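Local coordinates for trehalose synthase regulatory protein (Candida albicans, PDB 5HUS) that probably serves as a regulatory subunit of the trehalose synthase complex, its C-terminal domain having the trehalose-phosphatase-like fold of the HAD group, at residues I84-K87 / R88-Q91; D115-E118 / L119-W122; T253-D256 / E257-E261. All coordinates share one frame; numbering follows the deposited sequence.

Interaction 1: I84-K87 / R88-Q91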
loop_
_atom_site.group_PDB
_atom_site.type_symbol
_atom_site.label_atom_id
_atom_site.label_comp_id
_atom_site.label_asym_id
_atom_site.label_seq_id
_atom_site.Cartn_x
_atom_site.Cartn_y
_atom_site.Cartn_z
ATOM N N ILE A 84 -14.031 -0.443 10.487
ATOM C CA ILE A 84 -14.386 -1.342 11.591
ATOM C C ILE A 84 -13.157 -1.664 12.439
ATOM O O ILE A 84 -13.202 -1.611 13.675
ATOM C CB ILE A 84 -15.028 -2.648 11.069
ATOM C CG1 ILE A 84 -16.464 -2.377 10.604
ATOM C CG2 ILE A 84 -14.991 -3.730 12.141
ATOM C CD1 ILE A 84 -17.094 -3.520 9.840
ATOM N N MET A 85 -12.043 -1.965 11.778
ATOM C CA MET A 85 -10.822 -2.334 12.476
ATOM C C MET A 85 -10.246 -1.230 13.341
ATOM O O MET A 85 -9.782 -1.489 14.455
ATOM C CB MET A 85 -9.756 -2.782 11.483
ATOM C CG MET A 85 -9.971 -4.164 10.906
ATOM S SD MET A 85 -8.695 -4.504 9.680
ATOM C CE MET A 85 -8.796 -6.288 9.565
ATOM N N PHE A 86 -10.267 0.000 12.836
ATOM C CA PHE A 86 -9.501 1.071 13.474
ATOM C C PHE A 86 -10.368 2.195 14.036
ATOM O O PHE A 86 -9.860 3.273 14.332
ATOM C CB PHE A 86 -8.478 1.636 12.476
ATOM C CG PHE A 86 -7.346 0.690 12.194
ATOM C CD1 PHE A 86 -6.244 0.644 13.026
ATOM C CD2 PHE A 86 -7.402 -0.183 11.117
ATOM C CE1 PHE A 86 -5.212 -0.239 12.784
ATOM C CE2 PHE A 86 -6.371 -1.066 10.869
ATOM C CZ PHE A 86 -5.276 -1.097 11.703
ATOM N N LYS A 87 -11.661 1.926 14.209
ATOM C CA LYS A 87 -12.599 2.925 14.721
ATOM C C LYS A 87 -12.147 3.510 16.060
ATOM O O LYS A 87 -12.342 4.696 16.319
ATOM C CB LYS A 87 -14.007 2.327 14.862
ATOM C CG LYS A 87 -14.136 1.183 15.861
ATOM C CD LYS A 87 -15.596 0.733 16.006
ATOM C CE LYS A 87 -15.746 -0.378 17.043
ATOM N NZ LYS A 87 -17.147 -0.896 17.147
ATOM N N ARG A 88 -11.527 2.681 16.892
ATOM C CA ARG A 88 -11.082 3.106 18.214
ATOM C C ARG A 88 -9.670 3.679 18.179
ATOM O O ARG A 88 -9.143 4.117 19.203
ATOM C CB ARG A 88 -11.147 1.940 19.204
ATOM C CG ARG A 88 -12.545 1.370 19.377
ATOM C CD ARG A 88 -12.664 0.511 20.622
ATOM N NE ARG A 88 -13.727 0.996 21.497
ATOM C CZ ARG A 88 -13.572 1.262 22.790
ATOM N NH1 ARG A 88 -12.395 1.077 23.372
ATOM N NH2 ARG A 88 -14.597 1.705 23.505
ATOM N N TYR A 89 -9.059 3.686 16.998
ATOM C CA TYR A 89 -7.665 4.103 16.884
ATOM C C TYR A 89 -7.446 5.205 15.846
ATOM O O TYR A 89 -6.817 4.975 14.813
ATOM C CB TYR A 89 -6.789 2.899 16.549
ATOM C CG TYR A 89 -6.975 1.727 17.487
ATOM C CD1 TYR A 89 -6.633 1.829 18.829
ATOM C CD2 TYR A 89 -7.481 0.520 17.029
ATOM C CE1 TYR A 89 -6.797 0.763 19.691
ATOM C CE2 TYR A 89 -7.650 -0.556 17.885
ATOM C CZ TYR A 89 -7.303 -0.427 19.213
ATOM O OH TYR A 89 -7.469 -1.492 20.067
ATOM N N PRO A 90 -7.944 6.419 16.128
ATOM C CA PRO A 90 -7.804 7.500 15.151
ATOM C C PRO A 90 -6.364 7.991 14.994
ATOM O O PRO A 90 -6.119 8.790 14.088
ATOM C CB PRO A 90 -8.699 8.603 15.726
ATOM C CG PRO A 90 -8.685 8.356 17.193
ATOM C CD PRO A 90 -8.662 6.859 17.338
ATOM N N GLN A 91 -5.435 7.527 15.834
ATOM C CA GLN A 91 -4.036 7.963 15.738
ATOM C C GLN A 91 -3.364 7.479 14.462
ATOM O O GLN A 91 -2.343 8.023 14.054
ATOM C CB GLN A 91 -3.194 7.469 16.921
ATOM C CG GLN A 91 -3.836 7.532 18.288
ATOM C CD GLN A 91 -4.641 6.292 18.585
ATOM O OE1 GLN A 91 -5.743 6.145 18.093
ATOM N NE2 GLN A 91 -4.087 5.390 19.390
HETATM O O HOH W 1 -11.122 -0.238 16.595
#
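Phe86 and Tyr89 are the end residues of a type I beta turn, with Lys87 and Arg88 at its corners, that carries the chain out of its helix. Tyr89 N donates to Phe86 O over 2.8 Å, and it comes from well above the carbonyl plane, 61° out of it, so the bond does not follow a lone pair. The two side chains run across each other at about a right angle, with Phe86 CD1 and Tyr89 CD2 4.2 Å apart. That approach is oblique to the Phe86 ring, whereas the Tyr89 ring offers its edge: Met85 O lies near the ring plane, 4.0 Å from CD2, and Phe86 CA borders the same rim. Arg88 CB stands over the centre of one Tyr89 face, so it covers that face while Met85 O and Phe86 CA lie along the edge.

The solvent side is much looser. Water 1 bridges the turn: it donates a hydrogen bond to Met85 O at 2.8 Å and accepts one from Arg88 N at 3.0 Å; it thus joins a carbonyl of helix 79-86 to an amide of the loop. Lys87 and Arg88 lead off side by side. With chi1 of 63°, Lys87 CG is wedged between its own backbone N and carbonyl carbon and comes 3.9 Å from Arg88 CG, after which the lysine chain runs out extended. The like-charged ends stay apart, Lys87 NZ being 5.8 Å from Arg88 NE.

On the inner side, Met85 and Phe86 rest on Ile29 of strand 28-29, while Tyr89 leans on Ser54 and Val57 of helix 53-59. The turn thereby links helix 79-86 to strand 93-96 of the central sheet, with strand 28-29 and helix 53-59 beside it.

Interaction 2: D115-E118 / L119-W122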
loop_
_atom_site.group_PDB
_atom_site.type_symbol
_atom_site.label_atom_id
_atom_site.label_comp_id
_atom_site.label_asym_id
_atom_site.label_seq_id
_atom_site.Cartn_x
_atom_site.Cartn_y
_atom_site.Cartn_z
ATOM N N ASP A 115 -11.246 8.042 -9.085
ATOM C CA ASP A 115 -12.304 8.846 -9.685
ATOM C C ASP A 115 -13.584 8.031 -9.796
ATOM O O ASP A 115 -13.582 6.958 -10.390
ATOM C CB ASP A 115 -11.883 9.346 -11.069
ATOM C CG ASP A 115 -12.925 10.227 -11.693
ATOM O OD1 ASP A 115 -12.996 11.411 -11.304
ATOM O OD2 ASP A 115 -13.690 9.730 -12.550
ATOM N N LYS A 116 -14.679 8.534 -9.231
ATOM C CA LYS A 116 -15.902 7.749 -9.164
ATOM C C LYS A 116 -16.489 7.482 -10.549
ATOM O O LYS A 116 -17.075 6.424 -10.774
ATOM C CB LYS A 116 -16.943 8.432 -8.279
ATOM C CG LYS A 116 -18.086 7.501 -7.889
ATOM C CD LYS A 116 -19.048 8.145 -6.906
ATOM C CE LYS A 116 -19.663 7.100 -5.983
ATOM N NZ LYS A 116 -20.076 5.868 -6.714
ATOM N N ASP A 117 -16.327 8.428 -11.474
ATOM C CA ASP A 117 -16.800 8.218 -12.843
ATOM C C ASP A 117 -16.012 7.100 -13.524
ATOM O O ASP A 117 -16.576 6.291 -14.261
ATOM C CB ASP A 117 -16.709 9.510 -13.665
ATOM C CG ASP A 117 -17.846 10.474 -13.370
ATOM O OD1 ASP A 117 -18.887 10.032 -12.835
ATOM O OD2 ASP A 117 -17.705 11.674 -13.681
ATOM N N GLU A 118 -14.710 7.049 -13.272
ATOM C CA GLU A 118 -13.900 5.929 -13.745
ATOM C C GLU A 118 -14.386 4.612 -13.146
ATOM O O GLU A 118 -14.557 3.620 -13.857
ATOM C CB GLU A 118 -12.423 6.150 -13.409
ATOM C CG GLU A 118 -11.770 7.293 -14.190
ATOM C CD GLU A 118 -10.281 7.406 -13.934
ATOM O OE1 GLU A 118 -9.719 6.531 -13.240
ATOM O OE2 GLU A 118 -9.666 8.377 -14.421
ATOM N N LEU A 119 -14.607 4.603 -11.834
ATOM C CA LEU A 119 -15.106 3.409 -11.153
ATOM C C LEU A 119 -16.446 2.951 -11.711
ATOM O O LEU A 119 -16.626 1.774 -12.023
ATOM C CB LEU A 119 -15.246 3.660 -9.651
ATOM C CG LEU A 119 -13.952 3.981 -8.902
ATOM C CD1 LEU A 119 -14.233 4.095 -7.415
ATOM C CD2 LEU A 119 -12.897 2.919 -9.174
ATOM N N ASN A 120 -17.390 3.882 -11.824
ATOM C CA ASN A 120 -18.706 3.560 -12.367
ATOM C C ASN A 120 -18.625 2.983 -13.774
ATOM O O ASN A 120 -19.420 2.113 -14.142
ATOM C CB ASN A 120 -19.606 4.797 -12.374
ATOM C CG ASN A 120 -20.035 5.215 -10.983
ATOM O OD1 ASN A 120 -19.925 4.445 -10.030
ATOM N ND2 ASN A 120 -20.543 6.437 -10.865
ATOM N N SER A 121 -17.658 3.458 -14.552
ATOM C CA SER A 121 -17.529 3.041 -15.947
ATOM C C SER A 121 -16.809 1.705 -16.137
ATOM O O SER A 121 -17.211 0.903 -16.977
ATOM C CB SER A 121 -16.805 4.114 -16.761
ATOM O OG SER A 121 -17.633 5.243 -16.962
ATOM N N TRP A 122 -15.752 1.459 -15.364
ATOM C CA TRP A 122 -14.884 0.310 -15.631
ATOM C C TRP A 122 -15.078 -0.878 -14.694
ATOM O O TRP A 122 -14.955 -2.024 -15.125
ATOM C CB TRP A 122 -13.424 0.739 -15.577
ATOM C CG TRP A 122 -13.098 1.836 -16.526
ATOM C CD1 TRP A 122 -13.707 2.101 -17.721
ATOM C CD2 TRP A 122 -12.095 2.841 -16.355
ATOM N NE1 TRP A 122 -13.135 3.205 -18.307
ATOM C CE2 TRP A 122 -12.144 3.679 -17.490
ATOM C CE3 TRP A 122 -11.155 3.113 -15.358
ATOM C CZ2 TRP A 122 -11.288 4.769 -17.651
ATOM C CZ3 TRP A 122 -10.304 4.196 -15.522
ATOM C CH2 TRP A 122 -10.377 5.008 -16.658
HETATM O O HOH W 2 -20.703 8.028 -13.500
HETATM O O HOH W 3 -19.014 6.949 -15.275
#
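Leu119 N reaches back to Asp115 O over 2.9 Å, an early bond of the helix, and the leucine side chain lies against the same carbonyl: CG sits 3.3 Å from Asp115 O, and the branch packs on Ala114 and Ala147. Asp115 does double duty, because its OD2 accepts from Glu118 N on the anti side of the carboxylate and so caps the first turn.

Asn120 N continues the series to Lys116 O. Lys116 O stands over the face of the Asn120 amide, 3.2 Å from Asn120 CG, and the bent Lys116 chain swings across to leave NZ 3.6 Å from Asn120 OD1. On the other flank water 2 donates to Asp117 OD1 and accepts from Asn120 ND2, a bridge at the exposed surface.

At Ser121 the backbone bond to Asp117 O is more bent, 139° at the hydrogen, and a second, weak one goes to Glu118 O. Water 3 sits 2.7 Å from Asp117 O, to which it donates, and also bonds Ser121 OG.

Trp122 N bonds Glu118 O, which also sits over one face of the indole, offset toward its rim. The indole and the glutamate chain then run alongside: Glu118 CB lies over the face of the six-membered ring, 4.0 Å from its centroid, in a CH-pi contact. The extended chain carries OE1 to 3.3 Å from Trp122 CZ3, with carboxylate and ring planes 35° apart; a long, weak ion pair links OE1 to Lys197.

Together these make an aspartate N-cap and an i to i+4 CH-pi contact opening helix 116-136, probably part of the alpha-beta cap domain of trehalose phosphatases.

Interaction 3: T253-D256 / E257-E261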
loop_
_atom_site.group_PDB
_atom_site.type_symbol
_atom_site.label_atom_id
_atom_site.label_comp_id
_atom_site.label_asym_id
_atom_site.label_seq_id
_atom_site.Cartn_x
_atom_site.Cartn_y
_atom_site.Cartn_z
ATOM N N THR A 253 6.802 -7.712 -2.852
ATOM C CA THR A 253 5.885 -7.834 -3.975
ATOM C C THR A 253 6.260 -6.777 -5.003
ATOM O O THR A 253 7.025 -5.869 -4.693
ATOM C CB THR A 253 4.416 -7.647 -3.556
ATOM O OG1 THR A 253 4.216 -6.310 -3.083
ATOM C CG2 THR A 253 4.038 -8.630 -2.459
ATOM N N SER A 254 5.720 -6.895 -6.211
ATOM C CA SER A 254 6.000 -5.928 -7.272
ATOM C C SER A 254 5.533 -4.533 -6.877
ATOM O O SER A 254 6.161 -3.527 -7.221
ATOM C CB SER A 254 5.326 -6.351 -8.580
ATOM O OG SER A 254 5.852 -7.579 -9.042
ATOM N N ILE A 255 4.423 -4.482 -6.153
ATOM C CA ILE A 255 3.855 -3.216 -5.720
ATOM C C ILE A 255 4.713 -2.591 -4.624
ATOM O O ILE A 255 4.948 -1.385 -4.633
ATOM C CB ILE A 255 2.403 -3.395 -5.242
ATOM C CG1 ILE A 255 1.496 -3.598 -6.458
ATOM C CG2 ILE A 255 1.945 -2.194 -4.426
ATOM C CD1 ILE A 255 0.020 -3.564 -6.147
ATOM N N ASP A 256 5.191 -3.412 -3.691
ATOM C CA ASP A 256 6.146 -2.938 -2.696
ATOM C C ASP A 256 7.370 -2.344 -3.377
ATOM O O ASP A 256 7.874 -1.296 -2.970
ATOM C CB ASP A 256 6.576 -4.072 -1.765
ATOM C CG ASP A 256 5.519 -4.414 -0.739
ATOM O OD1 ASP A 256 4.992 -3.481 -0.106
ATOM O OD2 ASP A 256 5.214 -5.614 -0.577
ATOM N N GLU A 257 7.836 -3.017 -4.424
ATOM C CA GLU A 257 9.050 -2.608 -5.112
ATOM C C GLU A 257 8.903 -1.226 -5.725
ATOM O O GLU A 257 9.828 -0.420 -5.643
ATOM C CB GLU A 257 9.433 -3.623 -6.188
ATOM C CG GLU A 257 10.016 -4.905 -5.612
ATOM C CD GLU A 257 11.152 -4.639 -4.644
ATOM O OE1 GLU A 257 12.012 -3.785 -4.957
ATOM O OE2 GLU A 257 11.182 -5.279 -3.568
ATOM N N ALA A 258 7.741 -0.955 -6.321
ATOM C CA ALA A 258 7.474 0.364 -6.879
ATOM C C ALA A 258 7.492 1.410 -5.774
ATOM O O ALA A 258 8.004 2.512 -5.965
ATOM C CB ALA A 258 6.149 0.388 -7.616
ATOM N N ASN A 259 6.934 1.063 -4.617
ATOM C CA ASN A 259 6.958 1.973 -3.476
ATOM C C ASN A 259 8.370 2.198 -2.934
ATOM O O ASN A 259 8.718 3.322 -2.576
ATOM C CB ASN A 259 6.035 1.459 -2.367
ATOM C CG ASN A 259 4.569 1.495 -2.767
ATOM O OD1 ASN A 259 4.177 2.256 -3.650
ATOM N ND2 ASN A 259 3.750 0.670 -2.118
ATOM N N TYR A 260 9.183 1.142 -2.862
ATOM C CA TYR A 260 10.564 1.302 -2.384
ATOM C C TYR A 260 11.327 2.252 -3.294
ATOM O O TYR A 260 11.997 3.172 -2.835
ATOM C CB TYR A 260 11.314 -0.036 -2.322
ATOM C CG TYR A 260 10.775 -1.025 -1.324
ATOM C CD1 TYR A 260 10.405 -0.631 -0.045
ATOM C CD2 TYR A 260 10.628 -2.360 -1.668
ATOM C CE1 TYR A 260 9.910 -1.555 0.869
ATOM C CE2 TYR A 260 10.129 -3.281 -0.773
ATOM C CZ TYR A 260 9.769 -2.876 0.488
ATOM O OH TYR A 260 9.270 -3.806 1.364
ATOM N N GLU A 261 11.230 2.010 -4.592
ATOM C CA GLU A 261 11.933 2.844 -5.559
ATOM C C GLU A 261 11.484 4.301 -5.471
ATOM O O GLU A 261 12.307 5.216 -5.557
ATOM C CB GLU A 261 11.727 2.294 -6.970
ATOM C CG GLU A 261 12.406 0.952 -7.197
ATOM C CD GLU A 261 12.098 0.363 -8.561
ATOM O OE1 GLU A 261 11.603 1.104 -9.429
ATOM O OE2 GLU A 261 12.349 -0.845 -8.762
#
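The Tyr260 ring has Asp256 O against one face, 3.2 Å above the plane and offset toward the rim, while Glu257 CD lies in plane at its edge. Tyr260 CE2 also touches Asp256 CB at 3.8 Å, so one face of the ring covers both the carbonyl and the root of the side chain one helical turn back. Tyr248 meets it with the planes about 75° apart. That same Asp256 O accepts from Tyr260 N at 2.8 Å, nearly in line with its C=O bond, and is thus held by the amide while it presses on the ring.

Among the other flat groups, the Asn259 amide runs alongside Ile255, ND2 lying 4.1 Å from CG2; its OD1 bonds Ser201 OG and its ND2 bonds Tyr248 OH. Chi1 of -74° sets Glu257 CG 3.3 Å from Thr253 O, and the bend at chi2 (-52°) turns the carboxylate toward Thr288 OG1 and Ala289 N, both of which it bonds.

Thr253 is the N-cap. Its OG1 accepts from Asp256 N at 3.1 Å and donates to Asp256 OD2 at 2.8 Å, reaching that oxygen from above the carboxylate plane. Asp256 OD1 is hydrogen-bonded to Tyr248 OH, and Gly251 N adds a weak bond to OD2.

Chemically, the N-terminal turn of helix 254-265 is closed by a reciprocal threonine-aspartate pair. Both oxygens of the buried Asp256 are occupied, and Tyr260 OH, bonded to Gly251 O, draws the loop after strand 243-250 onto the helix. The network therefore fixes the rotation of Asp256 and ties strand end, loop and helix start into one unit.

The three contacts are local and follow one another along the chain without touching. Interactions 1 and 2 lie at the surface, their centres 18 and 21 Å from the centre of the chain, whereas interaction 3 is only 9 Å from it. Centre to centre, interaction 3 stands 27 Å from interaction 1 and 25 Å from interaction 2. Interactions 2 and 3 both begin with a side-chain N-cap; interaction 1 instead marks a helix exit. Interaction 3 follows strand 243-250 of the central sheet, at the kind of strand end where HAD phosphatases place their active site, though whether a working site exists here is not established; interaction 2 probably belongs to the cap.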